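Local coordinates for regulatory protein, TetR family (Rhodobacter sphaeroides 2.4.1, PDB 3BRU), which represses transcription of its own operon, probably by binding two operator sequences in the promoter, at the interface of chains A and B. Numbering follows the deposited sequence. Chains: chain A/B, Regulatory protein, TetR family.

The interface of chains A and B. Residues chain A 134, 137, 145, 148-149, 152; chain B 195, 197-199.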
# COMPACT_ATOMS: atom_id res chain seq x y z
N GLY A 134 3.76 7.06 -1.82
CA GLY A 134 4.03 6.68 -0.43
C GLY A 134 4.81 5.38 -0.28
O GLY A 134 5.80 5.30 0.46
N MSE A 137 8.59 5.74 -1.29
CA MSE A 137 9.27 6.78 -0.55
C MSE A 137 10.82 6.61 -0.48
O MSE A 137 11.53 7.60 -0.55
CB MSE A 137 8.65 6.94 0.84
CG MSE A 137 9.13 8.17 1.63
SE MSE A 137 8.83 9.92 0.80
CE MSE A 137 10.69 10.65 0.71
N ARG A 145 8.17 13.38 1.56
CA ARG A 145 7.68 12.79 2.80
C ARG A 145 6.58 13.65 3.48
O ARG A 145 5.45 13.18 3.68
CB ARG A 145 8.84 12.46 3.76
CG ARG A 145 8.49 11.37 4.80
CD ARG A 145 9.71 10.92 5.71
NE ARG A 145 10.84 10.37 4.93
CZ ARG A 145 10.89 9.14 4.41
NH1 ARG A 145 11.94 8.73 3.69
NH2 ARG A 145 9.89 8.30 4.60
N LEU A 148 3.48 14.18 1.17
CA LEU A 148 2.59 13.01 1.13
C LEU A 148 1.84 12.81 2.46
O LEU A 148 0.63 12.56 2.46
CB LEU A 148 3.33 11.74 0.74
CG LEU A 148 3.91 11.66 -0.67
CD1 LEU A 148 4.90 10.48 -0.64
CD2 LEU A 148 2.76 11.54 -1.79
N ILE A 149 2.56 12.92 3.57
CA ILE A 149 1.95 12.76 4.89
C ILE A 149 0.88 13.85 5.12
O ILE A 149 -0.18 13.59 5.72
CB ILE A 149 3.03 12.75 6.02
CG1 ILE A 149 3.96 11.54 5.86
CG2 ILE A 149 2.37 12.65 7.40
CD1 ILE A 149 5.14 11.49 6.90
N LEU A 152 -2.56 12.89 3.41
CA LEU A 152 -3.17 11.80 4.17
C LEU A 152 -3.79 12.26 5.49
O LEU A 152 -4.89 11.85 5.87
CB LEU A 152 -2.11 10.72 4.43
CG LEU A 152 -1.72 9.81 3.24
CD1 LEU A 152 -0.39 9.01 3.49
CD2 LEU A 152 -2.84 8.87 2.84
N ARG B 195 2.60 2.80 5.46
CA ARG B 195 2.56 4.00 6.25
C ARG B 195 3.74 4.08 7.22
O ARG B 195 4.30 5.16 7.39
CB ARG B 195 1.23 4.13 7.02
CG ARG B 195 0.00 4.33 6.16
CD ARG B 195 0.02 5.67 5.50
NE ARG B 195 -0.08 6.69 6.54
CZ ARG B 195 -1.23 7.19 6.99
NH1 ARG B 195 -2.41 6.80 6.48
NH2 ARG B 195 -1.18 8.09 7.97
N LYS B 197 6.76 2.77 6.83
CA LYS B 197 7.93 3.05 6.00
C LYS B 197 7.91 4.50 5.50
O LYS B 197 8.94 5.12 5.33
CB LYS B 197 7.96 2.06 4.83
CG LYS B 197 9.16 2.18 3.92
CD LYS B 197 9.35 0.92 3.07
CE LYS B 197 8.90 1.16 1.65
NZ LYS B 197 7.48 0.86 1.54
N LEU B 198 6.72 5.03 5.24
CA LEU B 198 6.59 6.44 4.83
C LEU B 198 6.93 7.37 6.00
O LEU B 198 7.63 8.34 5.82
CB LEU B 198 5.18 6.73 4.31
CG LEU B 198 4.83 8.19 4.07
CD1 LEU B 198 5.68 8.77 2.96
CD2 LEU B 198 3.32 8.30 3.73
N GLU B 199 6.44 7.04 7.19
CA GLU B 199 6.59 7.92 8.35
C GLU B 199 7.83 7.56 9.16
O GLU B 199 8.19 8.28 10.06
CB GLU B 199 5.34 7.83 9.21
CG GLU B 199 4.11 8.21 8.40
CD GLU B 199 2.85 8.30 9.24
OE1 GLU B 199 2.90 9.00 10.28
OE2 GLU B 199 1.84 7.66 8.87
O HOH W 1 6.28 3.32 2.52
O HOH W 2 10.93 5.73 3.46
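B:Leu198 turns its CG anti to the backbone N (chi1 170°), which carries its two methyls into chain A, and A:Arg145, whose CG is likewise anti to its backbone N, bends at chi3 (-60°) to bring its guanidinium onto the carbonyl of that leucine. NH2 of A:Arg145 donates to B:Leu198 O at 2.6 Å; the oxygen lies in the guanidinium plane, but the nitrogen stands above the carbonyl plane, 39° out of it. The same guanidinium also reaches water 2 with NH1 and NH2, and that water lies 2.8 Å from B:Lys197 O, so the arginine holds two successive carbonyls in the last turn of helix 178-199, one directly and one through water. CE of the selenomethionine A:Met137 lies over one guanidinium face, toward the rim. A lysine here, lacking the flat pair of NH groups, would probably be unable to serve B:Leu198 O and water 2 together, leaving one of them without its mate.

The two methyl branches of B:Leu198 are each packed by chain A. CD1 meets CG of A:Met137 at 3.7 Å, the two side chains crossing near a right angle, while CD2 comes tip to tip with CD1 of A:Leu152. A:Ile149 slides past the leucine in the opposite direction and ends with CD1 on CG of B:Glu199 (3.7 Å). A:Leu152 CD1 also lies over one face of the B:Arg195 guanidinium, toward its rim; NE and NH2 of that arginine both bond OE2 of B:Glu199 in an intrachain salt bridge, which helps fix the guanidinium against the methyl. Water 1, 2.9 Å from NZ of B:Lys197, also pairs with A:Gly134 O and so bridges the two chains.

This patch, repeated by the two-fold, packs helix 178-199 against helix 143-167 of the partner, and probably helps hold the dimer typical of TetR-family repressors.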